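Local coordinates for protein group 1 truncated hemoglobin GlbN (Synechocystis sp., PDB 1S69) that binds heme and, through its iron, forms a very stable complex with oxygen, as a monomeric group I truncated hemoglobin of a cyanobacterium, at residues T3-L8 with T52-G57; K20-R24 with D90-T94; M66-K71 with R119-Q124. All coordinates share one frame; numbering follows the deposited sequence.

Contact 1: T3-L8 with T52-G57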
loop_
_atom_site.group_PDB
_atom_site.type_symbol
_atom_site.label_atom_id
_atom_site.label_comp_id
_atom_site.label_asym_id
_atom_site.label_seq_id
_atom_site.Cartn_x
_atom_site.Cartn_y
_atom_site.Cartn_z
ATOM N N THR A 3 -6.040 -16.322 -7.689
ATOM C CA THR A 3 -5.996 -15.191 -6.718
ATOM C C THR A 3 -5.886 -13.833 -7.420
ATOM O O THR A 3 -5.504 -13.747 -8.586
ATOM C CB THR A 3 -4.822 -15.325 -5.749
ATOM O OG1 THR A 3 -3.627 -15.329 -6.514
ATOM C CG2 THR A 3 -4.849 -16.659 -5.022
ATOM N N LEU A 4 -6.188 -12.756 -6.678
ATOM C CA LEU A 4 -5.918 -11.400 -7.152
ATOM C C LEU A 4 -4.451 -11.245 -7.548
ATOM O O LEU A 4 -4.141 -10.691 -8.588
ATOM C CB LEU A 4 -6.300 -10.383 -6.058
ATOM C CG LEU A 4 -6.162 -8.884 -6.356
ATOM C CD1 LEU A 4 -6.870 -8.517 -7.631
ATOM C CD2 LEU A 4 -6.755 -8.115 -5.157
ATOM N N TYR A 5 -3.555 -11.717 -6.687
ATOM C CA TYR A 5 -2.142 -11.740 -7.001
ATOM C C TYR A 5 -1.883 -12.313 -8.384
ATOM O O TYR A 5 -1.275 -11.662 -9.217
ATOM C CB TYR A 5 -1.433 -12.559 -5.935
ATOM C CG TYR A 5 0.078 -12.637 -6.059
ATOM C CD1 TYR A 5 0.875 -11.496 -5.905
ATOM C CD2 TYR A 5 0.701 -13.867 -6.316
ATOM C CE1 TYR A 5 2.230 -11.566 -6.005
ATOM C CE2 TYR A 5 2.068 -13.964 -6.385
ATOM C CZ TYR A 5 2.834 -12.812 -6.210
ATOM O OH TYR A 5 4.204 -12.887 -6.279
ATOM N N GLU A 6 -2.376 -13.524 -8.639
ATOM C CA GLU A 6 -2.234 -14.133 -9.962
ATOM C C GLU A 6 -2.874 -13.281 -11.111
ATOM O O GLU A 6 -2.263 -13.059 -12.148
ATOM C CB GLU A 6 -2.831 -15.544 -9.935
ATOM C CG GLU A 6 -1.844 -16.505 -9.346
ATOM C CD GLU A 6 -2.452 -17.768 -8.796
ATOM O OE1 GLU A 6 -3.725 -17.930 -8.620
ATOM O OE2 GLU A 6 -1.585 -18.641 -8.510
ATOM N N LYS A 7 -4.078 -12.783 -10.894
ATOM C CA LYS A 7 -4.767 -12.049 -11.945
ATOM C C LYS A 7 -4.052 -10.778 -12.380
ATOM O O LYS A 7 -4.122 -10.365 -13.541
ATOM C CB LYS A 7 -6.184 -11.718 -11.483
ATOM C CG LYS A 7 -7.069 -12.944 -11.372
ATOM C CD LYS A 7 -8.389 -12.485 -10.861
ATOM C CE LYS A 7 -9.318 -13.626 -10.636
ATOM N NZ LYS A 7 -10.415 -13.080 -9.834
ATOM N N LEU A 8 -3.393 -10.154 -11.388
ATOM C CA LEU A 8 -2.639 -8.922 -11.583
ATOM C C LEU A 8 -1.373 -9.197 -12.348
ATOM O O LEU A 8 -0.872 -8.315 -12.995
ATOM C CB LEU A 8 -2.279 -8.368 -10.204
ATOM C CG LEU A 8 -3.430 -7.632 -9.501
ATOM C CD1 LEU A 8 -3.069 -7.309 -8.015
ATOM C CD2 LEU A 8 -3.779 -6.333 -10.314
ATOM N N THR A 52 1.715 -8.949 -1.671
ATOM C CA THR A 52 1.681 -10.334 -2.114
ATOM C C THR A 52 0.743 -11.150 -1.210
ATOM O O THR A 52 -0.111 -11.857 -1.713
ATOM C CB THR A 52 3.091 -10.911 -2.157
ATOM O OG1 THR A 52 3.797 -10.253 -3.220
ATOM C CG2 THR A 52 3.076 -12.417 -2.534
ATOM N N TYR A 53 0.926 -11.028 0.096
ATOM C CA TYR A 53 0.037 -11.579 1.121
ATOM C C TYR A 53 -1.429 -11.041 1.003
ATOM O O TYR A 53 -2.404 -11.812 0.937
ATOM C CB TYR A 53 0.650 -11.307 2.524
ATOM C CG TYR A 53 -0.365 -11.177 3.586
ATOM C CD1 TYR A 53 -0.963 -12.332 4.142
ATOM C CD2 TYR A 53 -0.821 -9.888 3.976
ATOM C CE1 TYR A 53 -1.970 -12.218 5.092
ATOM C CE2 TYR A 53 -1.829 -9.745 4.902
ATOM C CZ TYR A 53 -2.403 -10.899 5.461
ATOM O OH TYR A 53 -3.380 -10.706 6.406
ATOM N N ALA A 54 -1.582 -9.739 0.951
ATOM C CA ALA A 54 -2.902 -9.129 0.919
ATOM C C ALA A 54 -3.700 -9.528 -0.322
ATOM O O ALA A 54 -4.924 -9.540 -0.273
ATOM C CB ALA A 54 -2.806 -7.599 1.047
ATOM N N PHE A 55 -3.002 -9.861 -1.417
ATOM C CA PHE A 55 -3.670 -10.180 -2.695
ATOM C C PHE A 55 -3.777 -11.738 -2.845
ATOM O O PHE A 55 -4.101 -12.222 -3.915
ATOM C CB PHE A 55 -2.875 -9.571 -3.872
ATOM C CG PHE A 55 -2.858 -8.026 -3.906
ATOM C CD1 PHE A 55 -3.766 -7.243 -3.152
ATOM C CD2 PHE A 55 -1.935 -7.366 -4.743
ATOM C CE1 PHE A 55 -3.705 -5.834 -3.202
ATOM C CE2 PHE A 55 -1.896 -5.976 -4.808
ATOM C CZ PHE A 55 -2.765 -5.230 -4.046
ATOM N N GLY A 56 -3.457 -12.469 -1.763
ATOM C CA GLY A 56 -3.641 -13.911 -1.650
ATOM C C GLY A 56 -2.500 -14.755 -2.190
ATOM O O GLY A 56 -2.625 -15.957 -2.365
ATOM N N GLY A 57 -1.366 -14.112 -2.447
ATOM C CA GLY A 57 -0.189 -14.784 -2.940
ATOM C C GLY A 57 0.619 -15.501 -1.878
ATOM O O GLY A 57 1.509 -16.257 -2.238
HETATM O O HOH W 1 -1.538 -16.668 -5.484
HETATM O O HOH W 2 -7.149 -13.336 -3.905
HETATM O O HOH W 3 5.700 -11.081 -4.827
#
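A Schellman motif ends helix 40-54, and just past its last turn Phe-55 meets Tyr-5 at the capped start of helix 4-8. Tyr-5 N donates to Phe-55 O at 2.9 Å, with an N-H...O angle of 160°. A water takes the N-H of Leu-4 and donates to the same Phe-55 O. These bonds serve amides of the first helical turn, which find no acceptor earlier in their own helix. Thr-3 is the N-cap. Its OG1 accepts from Glu-6 N at 3.1 Å, and Thr-3 N donates to Glu-6 OE1, which completes a capping box.

The Phe-55 ring is gripped by two leucines. Leu-4 CD2 lies 3.7 Å from Phe-55 CD1, and Leu-8 CD1 lies 3.5 Å from Phe-55 CD2. Val-108 of helix 102-113 also touches this ring. With CG anti to the backbone N (chi1 -177°), the Tyr-5 ring reaches across the end of helix 40-54. Thr-52 CG2 sits over one face of it, 4.0 Å from the ring centroid, in a CH-pi contact. Gly-57 CA comes within 3.6 Å of Tyr-5 CD2, and a CB on this residue would clash with the ring. Tyr-5 OH bonds to Thr-11 and to a water that donates to Thr-52 OG1. Thr-52 OG1 is also bonded to Lys-48 O.

Gly-56, with phi 86°, is the C-prime residue. Its N reaches Tyr-53 O, while Gly-57 N reaches Thr-52 O. A glycine pair closing helix 40-54 (helix E of the globin fold), beside a much shortened first helix, 4-8 (helix A), is characteristic of group I truncated hemoglobins.

Contact 2: K20-R24 with D90-T94. With CYN (cyanide ion), chain C.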
loop_
_atom_site.group_PDB
_atom_site.type_symbol
_atom_site.label_atom_id
_atom_site.label_comp_id
_atom_site.label_asym_id
_atom_site.label_seq_id
_atom_site.Cartn_x
_atom_site.Cartn_y
_atom_site.Cartn_z
ATOM N N LYS A 20 6.618 1.843 -8.614
ATOM C CA LYS A 20 5.907 2.937 -9.208
ATOM C C LYS A 20 5.049 3.688 -8.198
ATOM O O LYS A 20 4.939 4.918 -8.230
ATOM C CB LYS A 20 4.981 2.410 -10.341
ATOM C CG LYS A 20 5.604 2.034 -11.732
ATOM C CD LYS A 20 6.741 2.945 -12.088
ATOM C CE LYS A 20 6.775 3.330 -13.615
ATOM N NZ LYS A 20 8.099 4.040 -13.927
ATOM N N PHE A 21 4.428 2.943 -7.301
ATOM C CA PHE A 21 3.591 3.535 -6.249
ATOM C C PHE A 21 4.440 4.508 -5.374
ATOM O O PHE A 21 4.015 5.622 -5.130
ATOM C CB PHE A 21 2.916 2.393 -5.450
ATOM C CG PHE A 21 2.353 2.807 -4.123
ATOM C CD1 PHE A 21 1.230 3.669 -4.043
ATOM C CD2 PHE A 21 2.934 2.327 -2.948
ATOM C CE1 PHE A 21 0.688 4.029 -2.789
ATOM C CE2 PHE A 21 2.434 2.718 -1.709
ATOM C CZ PHE A 21 1.318 3.551 -1.620
ATOM N N TYR A 22 5.622 4.079 -4.913
ATOM C CA TYR A 22 6.468 4.919 -4.105
ATOM C C TYR A 22 7.026 6.095 -4.864
ATOM O O TYR A 22 7.163 7.190 -4.303
ATOM C CB TYR A 22 7.533 4.126 -3.365
ATOM C CG TYR A 22 6.905 3.377 -2.182
ATOM C CD1 TYR A 22 6.235 4.100 -1.155
ATOM C CD2 TYR A 22 6.863 1.949 -2.147
ATOM C CE1 TYR A 22 5.594 3.439 -0.099
ATOM C CE2 TYR A 22 6.221 1.280 -1.081
ATOM C CZ TYR A 22 5.575 2.042 -0.078
ATOM O OH TYR A 22 4.925 1.438 0.974
ATOM N N GLU A 23 7.296 5.912 -6.162
ATOM C CA GLU A 23 7.596 7.073 -6.993
ATOM C C GLU A 23 6.487 8.095 -6.938
ATOM O O GLU A 23 6.767 9.278 -6.769
ATOM C CB GLU A 23 7.905 6.702 -8.468
ATOM C CG GLU A 23 9.251 6.029 -8.521
ATOM C CD GLU A 23 9.592 5.506 -9.913
ATOM O OE1 GLU A 23 8.908 5.905 -10.900
ATOM O OE2 GLU A 23 10.535 4.685 -9.970
ATOM N N ARG A 24 5.248 7.639 -7.060
ATOM C CA ARG A 24 4.098 8.519 -7.036
ATOM C C ARG A 24 3.948 9.162 -5.628
ATOM O O ARG A 24 3.749 10.401 -5.528
ATOM C CB ARG A 24 2.839 7.758 -7.408
ATOM C CG ARG A 24 1.520 8.621 -7.450
ATOM C CD ARG A 24 0.346 7.834 -7.990
ATOM N NE ARG A 24 0.602 7.262 -9.327
ATOM C CZ ARG A 24 0.262 7.833 -10.503
ATOM N NH1 ARG A 24 -0.344 9.012 -10.538
ATOM N NH2 ARG A 24 0.543 7.221 -11.654
ATOM N N ASP A 90 -3.276 6.937 -4.612
ATOM C CA ASP A 90 -2.000 6.816 -5.297
ATOM C C ASP A 90 -1.787 5.370 -5.760
ATOM O O ASP A 90 -1.211 5.119 -6.827
ATOM C CB ASP A 90 -0.832 7.198 -4.361
ATOM C CG ASP A 90 -0.697 8.704 -4.181
ATOM O OD1 ASP A 90 -1.453 9.449 -4.846
ATOM O OD2 ASP A 90 0.082 9.213 -3.342
ATOM N N LEU A 91 -2.178 4.414 -4.925
ATOM C CA LEU A 91 -2.013 3.006 -5.309
ATOM C C LEU A 91 -2.867 2.703 -6.550
ATOM O O LEU A 91 -2.420 2.007 -7.487
ATOM C CB LEU A 91 -2.362 2.061 -4.148
ATOM C CG LEU A 91 -2.295 0.560 -4.448
ATOM C CD1 LEU A 91 -0.845 0.143 -4.866
ATOM C CD2 LEU A 91 -2.780 -0.281 -3.239
ATOM N N LEU A 92 -4.104 3.161 -6.524
ATOM C CA LEU A 92 -5.055 2.815 -7.586
ATOM C C LEU A 92 -4.704 3.539 -8.885
ATOM O O LEU A 92 -4.849 2.954 -9.964
ATOM C CB LEU A 92 -6.492 3.075 -7.151
ATOM C CG LEU A 92 -6.978 2.331 -5.892
ATOM C CD1 LEU A 92 -8.391 2.754 -5.633
ATOM C CD2 LEU A 92 -6.860 0.814 -5.971
ATOM N N ALA A 93 -4.154 4.747 -8.754
ATOM C CA ALA A 93 -3.658 5.558 -9.893
ATOM C C ALA A 93 -2.528 4.864 -10.586
ATOM O O ALA A 93 -2.525 4.799 -11.825
ATOM C CB ALA A 93 -3.197 6.967 -9.467
ATOM N N THR A 94 -1.603 4.310 -9.790
ATOM C CA THR A 94 -0.444 3.582 -10.290
ATOM C C THR A 94 -0.899 2.348 -11.095
ATOM O O THR A 94 -0.381 2.116 -12.211
ATOM C CB THR A 94 0.449 3.163 -9.116
ATOM O OG1 THR A 94 1.055 4.336 -8.550
ATOM C CG2 THR A 94 1.601 2.229 -9.558
HETATM C C CYN C . 2.900 2.363 3.572
HETATM N N CYN C . 3.317 2.498 2.561
#
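Phe-21 and Thr-94 mark the tight part of this crossing of helix 10-26 and helix 81-98. The axes of the two short segments approach to 9.0 Å, with 125° between their directions. Thr-94 CG2 presses on Lys-20 CB at 3.5 Å, closer than usual for two carbons. The Phe-21 ring lies against the backbone of Leu-91, with CD1 3.5 Å from Leu-91 CA, and Leu-91 CD1 covers one ring face. Thr-94 OG1 both gives and takes. It donates to Asp-90 O at 3.0 Å and accepts from Arg-24 NE at 3.1 Å. Arg-24 runs extended until it bends at chi3 (-56°), which lays its guanidinium over Ala-93 CB, 3.7 Å from CZ. Its NH2 forms a salt bridge with Glu-97. An alanine in place of Arg-24 is likely to leave Glu-97 without its charged mate and Thr-94 OG1 without this donor.

The outer side is looser. Beyond CB the Lys-20 chain leads away, and its NZ makes a long salt bridge of 3.6 Å to Glu-23 OE1.

Tyr-22 leaves helix 10-26 away from this interface and packs on helix 40-54. Its OH donates to the cyanide N at a very short 2.5 Å. Leu-91 and Leu-92 touch helix 102-113, so helices 10-26 and 81-98 each pack on a further helix.

Contact 3: M66-K71 with R119-Q124. With HEM (protoporphyrin IX containing Fe), chain D.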
loop_
_atom_site.group_PDB
_atom_site.type_symbol
_atom_site.label_atom_id
_atom_site.label_comp_id
_atom_site.label_asym_id
_atom_site.label_seq_id
_atom_site.Cartn_x
_atom_site.Cartn_y
_atom_site.Cartn_z
ATOM N N MET A 66 -0.071 -3.796 10.961
ATOM C CA MET A 66 -0.345 -2.402 10.506
ATOM C C MET A 66 -0.443 -1.397 11.611
ATOM O O MET A 66 -0.035 -0.243 11.444
ATOM C CB MET A 66 -1.620 -2.353 9.653
ATOM C CG MET A 66 -1.395 -3.077 8.299
ATOM S SD MET A 66 -0.089 -2.425 7.243
ATOM C CE MET A 66 1.252 -3.540 7.656
ATOM N N ARG A 67 -1.046 -1.799 12.737
ATOM C CA ARG A 67 -1.227 -0.849 13.817
ATOM C C ARG A 67 0.126 -0.442 14.416
ATOM O O ARG A 67 0.409 0.784 14.546
ATOM C CB ARG A 67 -2.198 -1.397 14.877
ATOM C CG ARG A 67 -2.441 -0.445 16.046
ATOM C CD ARG A 67 -3.459 -0.999 17.100
ATOM N NE ARG A 67 -4.744 -0.895 16.509
ATOM C CZ ARG A 67 -5.622 0.077 16.725
ATOM N NH1 ARG A 67 -5.440 0.961 17.669
ATOM N NH2 ARG A 67 -6.756 0.080 16.047
ATOM N N GLU A 68 0.982 -1.423 14.750
ATOM C CA GLU A 68 2.287 -1.075 15.305
ATOM C C GLU A 68 3.145 -0.364 14.233
ATOM O O GLU A 68 3.925 0.537 14.557
ATOM C CB GLU A 68 3.038 -2.336 15.851
ATOM C CG GLU A 68 3.422 -3.347 14.742
ATOM C CD GLU A 68 3.955 -4.678 15.311
ATOM O OE1 GLU A 68 4.548 -4.664 16.417
ATOM O OE2 GLU A 68 3.759 -5.731 14.706
ATOM N N ALA A 69 3.004 -0.773 12.962
ATOM C CA ALA A 69 3.794 -0.201 11.881
ATOM C C ALA A 69 3.582 1.319 11.765
ATOM O O ALA A 69 4.515 2.044 11.429
ATOM C CB ALA A 69 3.450 -0.866 10.589
ATOM N N HIS A 70 2.347 1.783 12.025
ATOM C CA HIS A 70 1.964 3.182 11.734
ATOM C C HIS A 70 1.780 4.007 12.982
ATOM O O HIS A 70 1.510 5.160 12.877
ATOM C CB HIS A 70 0.743 3.257 10.829
ATOM C CG HIS A 70 0.969 2.595 9.503
ATOM N ND1 HIS A 70 0.682 1.264 9.277
ATOM C CD2 HIS A 70 1.555 3.049 8.370
ATOM C CE1 HIS A 70 0.988 0.946 8.026
ATOM N NE2 HIS A 70 1.583 1.984 7.484
ATOM N N LYS A 71 1.967 3.375 14.151
ATOM C CA LYS A 71 1.684 3.996 15.449
ATOM C C LYS A 71 2.397 5.359 15.646
ATOM O O LYS A 71 1.767 6.341 16.024
ATOM C CB LYS A 71 2.135 3.040 16.591
ATOM C CG LYS A 71 1.963 3.673 17.980
ATOM C CD LYS A 71 2.543 2.737 19.008
ATOM C CE LYS A 71 1.673 2.774 20.233
ATOM N NZ LYS A 71 2.427 3.337 21.329
ATOM N N ARG A 119 -8.596 1.071 10.256
ATOM C CA ARG A 119 -8.639 1.279 11.708
ATOM C C ARG A 119 -7.266 1.014 12.322
ATOM O O ARG A 119 -6.826 1.702 13.217
ATOM C CB ARG A 119 -9.655 0.330 12.348
ATOM C CG ARG A 119 -11.086 0.739 12.119
ATOM C CD ARG A 119 -11.424 1.802 13.039
ATOM N NE ARG A 119 -12.756 2.297 12.783
ATOM C CZ ARG A 119 -13.582 2.698 13.712
ATOM N NH1 ARG A 119 -13.231 2.642 14.996
ATOM N NH2 ARG A 119 -14.787 3.112 13.345
ATOM N N ASP A 120 -6.598 -0.030 11.852
ATOM C CA ASP A 120 -5.280 -0.368 12.421
ATOM C C ASP A 120 -4.193 0.634 12.012
ATOM O O ASP A 120 -3.496 1.177 12.887
ATOM C CB ASP A 120 -4.907 -1.797 12.056
ATOM C CG ASP A 120 -5.521 -2.824 13.026
ATOM O OD1 ASP A 120 -5.597 -2.607 14.247
ATOM O OD2 ASP A 120 -5.927 -3.911 12.612
ATOM N N VAL A 121 -4.098 0.918 10.719
ATOM C CA VAL A 121 -3.153 1.896 10.201
ATOM C C VAL A 121 -3.340 3.202 10.967
ATOM O O VAL A 121 -2.384 3.803 11.466
ATOM C CB VAL A 121 -3.356 2.148 8.645
ATOM C CG1 VAL A 121 -2.578 3.395 8.181
ATOM C CG2 VAL A 121 -2.907 0.929 7.779
ATOM N N LEU A 122 -4.581 3.677 11.053
ATOM C CA LEU A 122 -4.801 4.962 11.742
ATOM C C LEU A 122 -4.885 4.851 13.281
ATOM O O LEU A 122 -5.084 5.849 13.974
ATOM C CB LEU A 122 -6.072 5.659 11.153
ATOM C CG LEU A 122 -6.004 5.992 9.645
ATOM C CD1 LEU A 122 -7.307 6.575 9.166
ATOM C CD2 LEU A 122 -4.791 6.913 9.305
ATOM N N ASN A 123 -4.771 3.626 13.816
ATOM C CA ASN A 123 -4.718 3.408 15.266
ATOM C C ASN A 123 -6.031 3.927 15.901
ATOM O O ASN A 123 -6.004 4.641 16.915
ATOM C CB ASN A 123 -3.535 4.160 15.897
ATOM C CG ASN A 123 -2.189 3.415 15.729
ATOM O OD1 ASN A 123 -1.479 3.332 16.699
ATOM N ND2 ASN A 123 -1.837 2.920 14.522
ATOM N N GLN A 124 -7.129 3.670 15.218
ATOM C CA GLN A 124 -8.423 4.154 15.648
ATOM C C GLN A 124 -9.195 3.069 16.424
ATOM O O GLN A 124 -10.298 3.443 16.892
ATOM C CB GLN A 124 -9.258 4.447 14.465
ATOM C CG GLN A 124 -8.964 5.718 13.793
ATOM C CD GLN A 124 -9.687 5.804 12.481
ATOM O OE1 GLN A 124 -10.105 4.770 11.885
ATOM N NE2 GLN A 124 -9.790 7.002 11.970
ATOM O OXT GLN A 124 -8.759 1.903 16.489
HETATM C CHA HEM D . 5.220 1.192 6.839
HETATM C CHB HEM D . 1.584 -1.061 4.474
HETATM C CHC HEM D . -1.074 2.983 4.799
HETATM C CHD HEM D . 3.061 5.388 5.732
HETATM C C1A HEM D . 4.424 0.216 6.222
HETATM C C2A HEM D . 4.795 -1.173 6.030
HETATM C C3A HEM D . 3.824 -1.779 5.355
HETATM C C4A HEM D . 2.791 -0.822 5.093
HETATM C CMA HEM D . 3.830 -3.267 4.901
HETATM C CAA HEM D . 6.143 -1.756 6.520
HETATM C CBA HEM D . 5.771 -2.540 7.791
HETATM C CGA HEM D . 6.847 -3.432 8.399
HETATM O O1A HEM D . 7.675 -2.807 9.049
HETATM O O2A HEM D . 6.871 -4.722 8.286
HETATM C C1B HEM D . 0.547 -0.153 4.415
HETATM C C2B HEM D . -0.723 -0.461 3.855
HETATM C C3B HEM D . -1.503 0.652 3.964
HETATM C C4B HEM D . -0.676 1.685 4.564
HETATM C CMB HEM D . -1.096 -1.872 3.279
HETATM C CAB HEM D . -2.978 0.966 3.480
HETATM C CBB HEM D . -3.502 0.637 2.256
HETATM C C1C HEM D . -0.160 4.005 5.084
HETATM C C2C HEM D . -0.480 5.412 5.083
HETATM C C3C HEM D . 0.691 6.052 5.303
HETATM C C4C HEM D . 1.753 5.092 5.450
HETATM C CMC HEM D . -1.945 5.949 4.861
HETATM C CAC HEM D . 1.030 7.553 5.392
HETATM C CBC HEM D . 0.595 8.363 4.437
HETATM C C1D HEM D . 4.008 4.495 6.131
HETATM C C2D HEM D . 5.299 4.842 6.621
HETATM C C3D HEM D . 5.923 3.534 6.980
HETATM C C4D HEM D . 4.979 2.521 6.694
HETATM C CMD HEM D . 5.934 6.226 6.764
HETATM C CAD HEM D . 7.312 3.285 7.532
HETATM C CBD HEM D . 7.051 3.543 9.018
HETATM C CGD HEM D . 8.345 3.832 9.711
HETATM O O1D HEM D . 9.015 2.885 10.093
HETATM O O2D HEM D . 8.712 4.998 9.898
HETATM N NA HEM D . 3.216 0.385 5.603
HETATM N NB HEM D . 0.574 1.184 4.831
HETATM N NC HEM D . 1.193 3.864 5.313
HETATM N ND HEM D . 3.831 3.113 6.212
HETATM FE FE HEM D . 2.226 2.142 5.498
HETATM O O HOH W 4 -8.558 -2.312 15.405
#
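Arg-67 and Asp-120 bring the two backbones to 4.3 Å, CA to CA, close enough for the CA-H of Arg-67 to point at Asp-120 O. The Arg-67 side chain then runs across the C-terminal turn. Its NE donates to Asp-120 OD1 at 3.0 Å, in the guanidinium plane and on the anti lone pair of that oxygen. The guanidinium and carboxylate planes stand 86° apart, and the strong bond uses a single carboxylate oxygen. Arg-67 NH2 donates to Gln-124 OXT at 2.7 Å along a nearly straight line (172°). One side chain thus binds both a carboxylate of the last helix and the chain terminus. A water donates to Asp-120 OD1 and accepts a weak bond from Arg-67 NH2. Asn-123 CA lies over one face of the guanidinium.

Asn-123 has positive phi and forms a Schellman motif: its N bonds back to Asp-120 O, and Gln-124 N to Arg-119 O. The turn lets Asn-123 ND2 donate to Arg-67 O at 3.1 Å, and also to Val-121 O from above that carbonyl plane.

Inward lies the proximal heme site of the globin fold, carried by helix 66-77. His-70 NE2 binds the heme iron at 2.1 Å. On the other side of the ring, ND1 donates to Met-66 O at 2.7 Å, on a carbonyl lone pair and near the ring plane. Iron and carbonyl together fix how the imidazole is turned. Val-121 CG1 covers one ring face in a CH-pi contact, 4.0 Å from the centroid. The same methyl lies over heme CHC on the proximal face, and Phe-84 of helix 81-98 packs on Val-121. Met-66 bends at chi2 (-60°), which brings SD to 3.5 Å from heme CHB.

How the contacts relate
Contacts 2 and 3 lie on opposite sides of the chain's centre, about 21 Å apart between their own centres. The heme and cyanide sit between them. Contact 2 supplies Tyr-22 to the cyanide on the distal side, and contact 3 supplies the proximal ligand His-70. Contact 1 lies further from the heme, about 17 Å from contact 2 and 23 Å from contact 3, centre to centre. The side chain of Phe-55 is still about 8 Å from the heme. No two contacts touch. Along the chain the segments of contacts 1 and 2 alternate. Contacts 2 and 3 alternate likewise, while contact 1 closes before contact 3 opens.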